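PDB 6RXD: histidine acid phosphatase from Bifidobacterium longum subsp. infantis, which probably hydrolyses phosphate groups from inositol polyphosphates such as phytate, as a multiple inositol polyphosphate phosphatase. Local coordinates for residues L188-V193 against A400-P405; E437-M442 against M470-N475. One frame throughout, in Å; residues are numbered along the deposited sequence.

Contact 1 of 2, residues L188-V193 against A400-P405; sequences LYFHKV and AETMMP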
ATOM      1  N   LEU A 188      -2.134  -5.304 -12.346  1.00 12.26           N
ATOM      2  CA  LEU A 188      -2.398  -4.956 -10.958  1.00 16.59           C
ATOM      3  C   LEU A 188      -2.162  -6.103  -9.971  1.00 16.95           C
ATOM      4  O   LEU A 188      -2.422  -5.963  -8.777  1.00 14.04           O
ATOM      5  CB  LEU A 188      -3.826  -4.421 -10.809  1.00 14.25           C
ATOM      6  CG  LEU A 188      -4.175  -3.238 -11.729  1.00 13.33           C
ATOM      7  CD1 LEU A 188      -5.663  -2.907 -11.640  1.00 15.96           C
ATOM      8  CD2 LEU A 188      -3.347  -2.008 -11.369  1.00 11.75           C
ATOM      9  N   TYR A 189      -1.669  -7.229 -10.473  1.00 13.36           N
ATOM     10  CA  TYR A 189      -1.286  -8.341  -9.606  1.00 13.73           C
ATOM     11  C   TYR A 189      -0.179  -9.128 -10.297  1.00 16.89           C
ATOM     12  O   TYR A 189      -0.218 -10.357 -10.369  1.00 16.40           O
ATOM     13  CB  TYR A 189      -2.495  -9.236  -9.326  1.00 14.99           C
ATOM     14  CG  TYR A 189      -2.534  -9.844  -7.938  1.00 12.22           C
ATOM     15  CD1 TYR A 189      -2.208 -11.185  -7.732  1.00 14.16           C
ATOM     16  CD2 TYR A 189      -2.924  -9.090  -6.840  1.00 14.02           C
ATOM     17  CE1 TYR A 189      -2.265 -11.746  -6.467  1.00 17.47           C
ATOM     18  CE2 TYR A 189      -2.984  -9.644  -5.565  1.00 16.84           C
ATOM     19  CZ  TYR A 189      -2.660 -10.972  -5.392  1.00 18.73           C
ATOM     20  OH  TYR A 189      -2.711 -11.520  -4.134  1.00 23.90           O
ATOM     21  N   PHE A 190       0.819  -8.401 -10.799  1.00 15.73           N
ATOM     22  CA  PHE A 190       1.876  -8.989 -11.618  1.00 14.47           C
ATOM     23  C   PHE A 190       2.885  -9.791 -10.812  1.00 15.15           C
ATOM     24  O   PHE A 190       3.768 -10.435 -11.383  1.00 16.13           O
ATOM     25  CB  PHE A 190       2.608  -7.895 -12.422  1.00 12.49           C
ATOM     26  CG  PHE A 190       2.898  -6.641 -11.630  1.00 13.28           C
ATOM     27  CD1 PHE A 190       3.855  -6.638 -10.607  1.00 14.42           C
ATOM     28  CD2 PHE A 190       2.219  -5.468 -11.912  1.00 13.01           C
ATOM     29  CE1 PHE A 190       4.112  -5.476  -9.869  1.00 12.57           C
ATOM     30  CE2 PHE A 190       2.468  -4.307 -11.180  1.00 11.94           C
ATOM     31  CZ  PHE A 190       3.418  -4.314 -10.162  1.00 12.93           C
ATOM     32  N   HIS A 191       2.749  -9.764  -9.490  1.00 14.18           N
ATOM     33  CA  HIS A 191       3.760 -10.341  -8.607  1.00 15.33           C
ATOM     34  C   HIS A 191       3.488 -11.815  -8.300  1.00 19.08           C
ATOM     35  O   HIS A 191       4.313 -12.486  -7.688  1.00 18.00           O
ATOM     36  CB  HIS A 191       3.865  -9.521  -7.314  1.00 16.99           C
ATOM     37  CG  HIS A 191       2.581  -9.456  -6.542  1.00 15.01           C
ATOM     38  ND1 HIS A 191       1.480  -8.759  -6.984  1.00 15.80           N
ATOM     39  CD2 HIS A 191       2.225 -10.038  -5.373  1.00 17.14           C
ATOM     40  CE1 HIS A 191       0.496  -8.899  -6.104  1.00 15.85           C
ATOM     41  NE2 HIS A 191       0.923  -9.672  -5.122  1.00 16.77           N
ATOM     42  N   LYS A 192       2.336 -12.317  -8.733  1.00 16.51           N
ATOM     43  CA  LYS A 192       1.967 -13.713  -8.451  1.00 14.79           C
ATOM     44  C   LYS A 192       1.338 -14.383  -9.641  1.00 17.57           C
ATOM     45  O   LYS A 192       0.665 -13.738 -10.442  1.00 20.05           O
ATOM     46  CB  LYS A 192       0.988 -13.792  -7.280  1.00 19.28           C
ATOM     47  CG  LYS A 192       1.647 -13.687  -5.928  1.00 31.53           C
ATOM     48  CD  LYS A 192       0.632 -13.792  -4.811  1.00 35.57           C
ATOM     49  CE  LYS A 192       1.313 -13.711  -3.455  1.00 43.04           C
ATOM     50  NZ  LYS A 192       0.340 -13.388  -2.374  1.00 47.25           N
ATOM     51  N   VAL A 193       1.536 -15.694  -9.742  1.00 18.20           N
ATOM     52  CA  VAL A 193       0.906 -16.463 -10.803  1.00 17.21           C
ATOM     53  C   VAL A 193      -0.585 -16.606 -10.532  1.00 19.39           C
ATOM     54  O   VAL A 193      -1.411 -16.511 -11.445  1.00 20.99           O
ATOM     55  CB  VAL A 193       1.574 -17.844 -10.959  1.00 20.70           C
ATOM     56  CG1 VAL A 193       0.716 -18.780 -11.821  1.00 21.29           C
ATOM     57  CG2 VAL A 193       2.967 -17.690 -11.562  1.00 20.52           C
ATOM     58  N   ALA A 400       0.003  -2.941  -2.061  1.00 11.57           N
ATOM     59  CA  ALA A 400       1.369  -2.531  -1.750  1.00  9.85           C
ATOM     60  C   ALA A 400       2.351  -3.283  -2.627  1.00 12.40           C
ATOM     61  O   ALA A 400       3.400  -2.751  -3.006  1.00 12.70           O
ATOM     62  CB  ALA A 400       1.676  -2.780  -0.285  1.00 11.93           C
ATOM     63  N   GLU A 401       2.010  -4.530  -2.947  1.00 12.30           N
ATOM     64  CA  GLU A 401       2.851  -5.354  -3.801  1.00 12.89           C
ATOM     65  C   GLU A 401       2.880  -4.837  -5.231  1.00 13.67           C
ATOM     66  O   GLU A 401       3.719  -5.259  -6.033  1.00 14.01           O
ATOM     67  CB  GLU A 401       2.363  -6.811  -3.785  1.00 13.63           C
ATOM     68  CG  GLU A 401       2.671  -7.567  -2.488  1.00 20.09           C
ATOM     69  CD  GLU A 401       1.780  -7.166  -1.311  1.00 27.77           C
ATOM     70  OE1 GLU A 401       2.161  -7.474  -0.165  1.00 33.22           O
ATOM     71  OE2 GLU A 401       0.701  -6.560  -1.514  1.00 20.07           O
ATOM     72  N   THR A 402       1.942  -3.950  -5.552  1.00 11.19           N
ATOM     73  CA  THR A 402       1.923  -3.276  -6.849  1.00 10.33           C
ATOM     74  C   THR A 402       2.706  -1.975  -6.763  1.00 12.99           C
ATOM     75  O   THR A 402       3.520  -1.665  -7.632  1.00 13.04           O
ATOM     76  CB  THR A 402       0.470  -2.992  -7.272  1.00 11.01           C
ATOM     77  OG1 THR A 402      -0.321  -4.156  -7.010  1.00 12.07           O
ATOM     78  CG2 THR A 402       0.370  -2.657  -8.750  1.00 11.86           C
ATOM     79  N   MET A 403       2.443  -1.202  -5.714  1.00 12.60           N
ATOM     80  CA  MET A 403       3.052   0.119  -5.568  1.00 10.48           C
ATOM     81  C   MET A 403       4.562   0.090  -5.308  1.00  9.96           C
ATOM     82  O   MET A 403       5.299   0.882  -5.891  1.00 11.94           O
ATOM     83  CB  MET A 403       2.341   0.922  -4.466  1.00 11.63           C
ATOM     84  CG  MET A 403       2.910   2.333  -4.280  1.00 12.33           C
ATOM     85  SD  MET A 403       2.748   3.382  -5.757  1.00 14.99           S
ATOM     86  CE  MET A 403       0.992   3.727  -5.736  1.00 15.98           C
ATOM     87  N   MET A 404       5.026  -0.814  -4.448  1.00  9.98           N
ATOM     88  CA  MET A 404       6.448  -0.815  -4.101  1.00  9.90           C
ATOM     89  C   MET A 404       7.344  -1.034  -5.322  1.00  9.24           C
ATOM     90  O   MET A 404       8.288  -0.284  -5.537  1.00 11.79           O
ATOM     91  CB  MET A 404       6.747  -1.823  -2.986  1.00 10.95           C
ATOM     92  CG  MET A 404       6.161  -1.392  -1.664  1.00 11.93           C
ATOM     93  SD  MET A 404       6.594  -2.504  -0.318  1.00 14.90           S
ATOM     94  CE  MET A 404       5.404  -3.789  -0.566  1.00 22.90           C
ATOM     95  N   PRO A 405       7.064  -2.059  -6.136  1.00 10.81           N
ATOM     96  CA  PRO A 405       7.957  -2.171  -7.299  1.00  9.59           C
ATOM     97  C   PRO A 405       7.714  -1.080  -8.341  1.00 13.27           C
ATOM     98  O   PRO A 405       8.658  -0.668  -9.015  1.00 12.21           O
ATOM     99  CB  PRO A 405       7.646  -3.565  -7.857  1.00 10.22           C
ATOM    100  CG  PRO A 405       6.269  -3.895  -7.346  1.00  9.44           C
ATOM    101  CD  PRO A 405       6.184  -3.230  -5.982  1.00 10.72           C
TER
HETATM  102  O   HOH W   1       1.120  -6.233  -8.363  1.00 17.14           O
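The His191 ring takes the CB of Glu401 over one face. This CH-pi contact puts Glu401 CB 3.5 Å from the centroid of the His191 ring and only 11° off its normal. His191 CE1 in turn lies over the centre of the Tyr189 ring, 3.4 Å above its plane. The Phe190 ring has a water over one face and Pro405 CG at its edge, 3.7 Å from Phe190 CE1. Thr402 CG2 comes in obliquely, 3.6 Å from Phe190 CE2. It can do so because it stands anti to its own backbone N; OG1 then sits beside that N (chi1 -44°), where it meets the water.

The segment 188-193 leaves helix 185-188 through a type I beta turn from Tyr189 to Lys192. His191 has CG between its backbone N and carbonyl carbon (chi1 60°), which lays the ring against the first turn of helix 400-410. The water joins the two sides: it is 2.9 Å from His191 ND1 and also bonds Thr402 OG1, with a weak bond from Phe190 N. Thr402 OG1 also lies 3.3 Å from Leu188 O, a weak bond at most, and it is bonded to the N of His399.

Glu401 turns its carboxylate away from this packing, and OE1 forms a salt bridge with Lys357. His399, Ala400 and Glu401 match the His-Ala-Glu active-site motif of MINPP-type phosphatases. The chemistry is therefore divided: Glu401 offers its aliphatic part to His191 and sends its acid group elsewhere, while one water serves polar atoms of both segments.

Contact 2 of 2, residues E437-M442 against M470-N475; sequences ESVTPM and MLYNEN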
ATOM      1  N   GLU A 437       6.235   4.258   5.178  1.00 11.02           N
ATOM      2  CA  GLU A 437       5.253   5.296   5.485  1.00 10.64           C
ATOM      3  C   GLU A 437       5.131   6.313   4.357  1.00 14.45           C
ATOM      4  O   GLU A 437       4.086   6.940   4.200  1.00 11.96           O
ATOM      5  CB  GLU A 437       5.605   6.011   6.801  1.00 11.56           C
ATOM      6  CG  GLU A 437       6.886   6.852   6.678  1.00 10.57           C
ATOM      7  CD  GLU A 437       7.334   7.513   7.949  1.00 17.91           C
ATOM      8  OE1 GLU A 437       6.849   7.142   9.042  1.00 16.09           O
ATOM      9  OE2 GLU A 437       8.189   8.425   7.853  1.00 23.55           O
ATOM     10  N   SER A 438       6.192   6.487   3.575  1.00 10.08           N
ATOM     11  CA  SER A 438       6.174   7.495   2.517  0.96 12.49           C
ATOM     12  C   SER A 438       6.122   6.882   1.117  1.00 14.69           C
ATOM     13  O   SER A 438       5.528   7.457   0.190  1.00 15.32           O
ATOM     14  CB  SER A 438       7.336   8.493   2.669  1.00 16.61           C
ATOM     15  OG  SER A 438       8.561   7.834   2.905  0.66 16.97           O
ATOM     16  N   VAL A 439       6.709   5.702   0.960  1.00 11.91           N
ATOM     17  CA  VAL A 439       6.658   5.023  -0.326  1.00 13.09           C
ATOM     18  C   VAL A 439       5.289   4.409  -0.594  1.00 11.66           C
ATOM     19  O   VAL A 439       4.728   4.543  -1.694  1.00 13.41           O
ATOM     20  CB  VAL A 439       7.742   3.943  -0.396  1.00  9.66           C
ATOM     21  CG1 VAL A 439       7.561   3.052  -1.636  1.00 10.07           C
ATOM     22  CG2 VAL A 439       9.124   4.605  -0.357  1.00 10.52           C
ATOM     23  N   THR A 440       4.738   3.757   0.421  1.00 10.92           N
ATOM     24  CA  THR A 440       3.503   3.003   0.239  1.00 10.96           C
ATOM     25  C   THR A 440       2.580   3.065   1.456  1.00 14.53           C
ATOM     26  O   THR A 440       2.274   2.053   2.087  1.00 13.34           O
ATOM     27  CB  THR A 440       3.822   1.554  -0.189  1.00 11.58           C
ATOM     28  OG1 THR A 440       2.608   0.810  -0.337  1.00 14.92           O
ATOM     29  CG2 THR A 440       4.761   0.860   0.823  1.00 14.49           C
ATOM     30  N   PRO A 441       2.113   4.271   1.791  1.00  9.60           N
ATOM     31  CA  PRO A 441       1.127   4.363   2.867  1.00 12.53           C
ATOM     32  C   PRO A 441      -0.161   3.706   2.413  1.00 12.01           C
ATOM     33  O   PRO A 441      -0.300   3.318   1.248  1.00 11.47           O
ATOM     34  CB  PRO A 441       0.901   5.865   2.992  1.00 12.04           C
ATOM     35  CG  PRO A 441       1.284   6.438   1.621  1.00 12.56           C
ATOM     36  CD  PRO A 441       2.467   5.597   1.251  1.00 12.04           C
ATOM     37  N   MET A 442      -1.112   3.575   3.327  1.00 10.58           N
ATOM     38  CA  MET A 442      -2.431   3.156   2.903  1.00 10.50           C
ATOM     39  C   MET A 442      -2.958   4.140   1.859  1.00 10.36           C
ATOM     40  O   MET A 442      -2.727   5.361   1.960  1.00 11.40           O
ATOM     41  CB  MET A 442      -3.359   3.051   4.115  1.00 10.00           C
ATOM     42  CG  MET A 442      -2.972   1.920   5.056  1.00 12.29           C
ATOM     43  SD  MET A 442      -3.240   0.289   4.305  1.00 16.16           S
ATOM     44  CE  MET A 442      -2.268  -0.733   5.423  1.00 14.09           C
ATOM     45  N   MET A 470       2.900  14.442 -13.152  1.00  8.80           N
ATOM     46  CA  MET A 470       2.632  13.404 -12.148  1.00 11.21           C
ATOM     47  C   MET A 470       2.362  13.948 -10.742  1.00 13.19           C
ATOM     48  O   MET A 470       2.996  14.924 -10.307  1.00 11.50           O
ATOM     49  CB  MET A 470       3.807  12.410 -12.082  1.00  9.66           C
ATOM     50  CG  MET A 470       3.756  11.436 -10.882  1.00 11.98           C
ATOM     51  SD  MET A 470       4.830  10.001 -11.101  1.00 12.50           S
ATOM     52  CE  MET A 470       6.382  10.811 -11.551  1.00 12.55           C
ATOM     53  N   LEU A 471       1.405  13.314 -10.054  1.00 10.56           N
ATOM     54  CA  LEU A 471       1.197  13.471  -8.609  1.00 10.66           C
ATOM     55  C   LEU A 471       1.467  12.133  -7.937  1.00 13.97           C
ATOM     56  O   LEU A 471       1.042  11.098  -8.438  1.00 12.55           O
ATOM     57  CB  LEU A 471      -0.249  13.888  -8.297  1.00 14.03           C
ATOM     58  CG  LEU A 471      -0.904  15.114  -8.938  1.00 20.06           C
ATOM     59  CD1 LEU A 471      -2.185  15.479  -8.169  1.00 15.39           C
ATOM     60  CD2 LEU A 471       0.014  16.297  -9.016  1.00 21.38           C
ATOM     61  N   TYR A 472       2.171  12.147  -6.804  1.00 11.34           N
ATOM     62  CA  TYR A 472       2.468  10.938  -6.040  1.00 11.49           C
ATOM     63  C   TYR A 472       1.932  11.206  -4.642  1.00 11.37           C
ATOM     64  O   TYR A 472       2.362  12.161  -3.972  1.00 11.00           O
ATOM     65  CB  TYR A 472       3.981  10.734  -5.994  1.00  9.67           C
ATOM     66  CG  TYR A 472       4.488   9.490  -5.281  1.00 13.24           C
ATOM     67  CD1 TYR A 472       3.706   8.346  -5.134  1.00 11.59           C
ATOM     68  CD2 TYR A 472       5.770   9.476  -4.752  1.00 10.45           C
ATOM     69  CE1 TYR A 472       4.209   7.207  -4.478  1.00  9.19           C
ATOM     70  CE2 TYR A 472       6.280   8.366  -4.101  1.00 11.65           C
ATOM     71  CZ  TYR A 472       5.505   7.235  -3.968  1.00 13.12           C
ATOM     72  OH  TYR A 472       6.052   6.140  -3.339  1.00 12.04           O
ATOM     73  N   ASN A 473       0.956  10.407  -4.223  1.00 10.56           N
ATOM     74  CA  ASN A 473       0.219  10.665  -2.993  1.00 10.53           C
ATOM     75  C   ASN A 473      -0.308  12.103  -2.950  1.00 12.61           C
ATOM     76  O   ASN A 473      -0.323  12.765  -1.902  1.00 13.84           O
ATOM     77  CB  ASN A 473       1.082  10.296  -1.775  1.00 10.58           C
ATOM     78  CG  ASN A 473       1.553   8.848  -1.824  1.00 14.86           C
ATOM     79  OD1 ASN A 473       0.848   7.990  -2.345  1.00 12.31           O
ATOM     80  ND2 ASN A 473       2.742   8.568  -1.283  1.00 13.81           N
ATOM     81  N   GLU A 474      -0.746  12.554  -4.126  1.00 10.39           N
ATOM     82  CA  GLU A 474      -1.331  13.873  -4.350  1.00 15.11           C
ATOM     83  C   GLU A 474      -0.385  15.053  -4.140  1.00 15.03           C
ATOM     84  O   GLU A 474      -0.824  16.201  -4.052  1.00 13.97           O
ATOM     85  CB  GLU A 474      -2.664  14.028  -3.612  1.00 14.66           C
ATOM     86  CG  GLU A 474      -3.806  13.328  -4.366  1.00 15.48           C
ATOM     87  CD  GLU A 474      -5.116  13.336  -3.609  1.00 17.97           C
ATOM     88  OE1 GLU A 474      -5.197  12.634  -2.580  1.00 14.31           O
ATOM     89  OE2 GLU A 474      -6.065  14.034  -4.044  1.00 16.98           O
ATOM     90  N   ASN A 475       0.916  14.777  -4.095  1.00 13.34           N
ATOM     91  CA  ASN A 475       1.915  15.836  -4.184  1.00 11.92           C
ATOM     92  C   ASN A 475       2.440  15.880  -5.607  1.00 13.07           C
ATOM     93  O   ASN A 475       2.783  14.843  -6.169  1.00 12.20           O
ATOM     94  CB  ASN A 475       3.079  15.560  -3.229  1.00 14.64           C
ATOM     95  CG  ASN A 475       2.651  15.547  -1.781  1.00 17.09           C
ATOM     96  OD1 ASN A 475       2.036  16.504  -1.296  1.00 19.13           O
ATOM     97  ND2 ASN A 475       2.952  14.455  -1.082  1.00 21.88           N
TER
HETATM   98  O   HOH W   2       5.012  10.220  -0.470  1.00 29.45           O
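Tyr472 reaches across with its hydroxyl to the carbonyl of Val439, near the end of helix 436-439. Tyr472 OH lies 2.6 Å from Val439 O. The hydroxyl donates in the carbonyl plane, on a lone pair, at a C=O...O angle of 113°. Tyr472 CG is anti to the backbone N (chi1 -178°), which brings the hydroxyl up to the last turn of the helix. Val439 CG1 also rests against the hydroxyl, 3.8 Å from Tyr472 OH.

Asn473 follows in the type I' beta turn from Tyr472 to Asn475, which joins strands 467-472 and 475-477 in a tight beta hairpin. Asn473 ND2 lies over one face of the Tyr472 ring, offset toward the rim, 3.8 Å above the plane. Asn473 ND2 donates to a water 2.9 Å away, and that water donates to Ser438 O. Asn473 OD1 accepts from the N of Asn445, which fixes the amide. Pro441 CG meets Asn473 ND2 tip to tip.

A phenylalanine in place of Tyr472 would probably leave Val439 O without its hydroxyl partner and loosen the hold on the helix end. The chemistry implies that the hairpin side chains, one directly and one through water, satisfy two successive carbonyls at that end.

Overall arrangement
Contacts 1 and 2 have centres 16 Å apart and meet through helix 400-410. Contact 1 uses one side of its first turns. Residues Ala400, Met403 and Met404 pack against contact 2, with Met404 CG 3.6 Å from Thr440 CG2 and Ala400 CB 3.7 Å from Thr440 OG1. Tyr472 also touches this helix, at Ala407. Arg44 belongs to the Arg-His-Gly active-site motif of histidine phosphatases. It touches Ala400 and has a weak bond to Pro441 O, so the helix start at contact 1 probably lies at the catalytic pocket. Glu401 is about 8 Å from Glu356, side chain to side chain; Glu356 is a known zinc ligand of this protein, with no zinc bound to it here. Contact 2 lies away from the known metal sites.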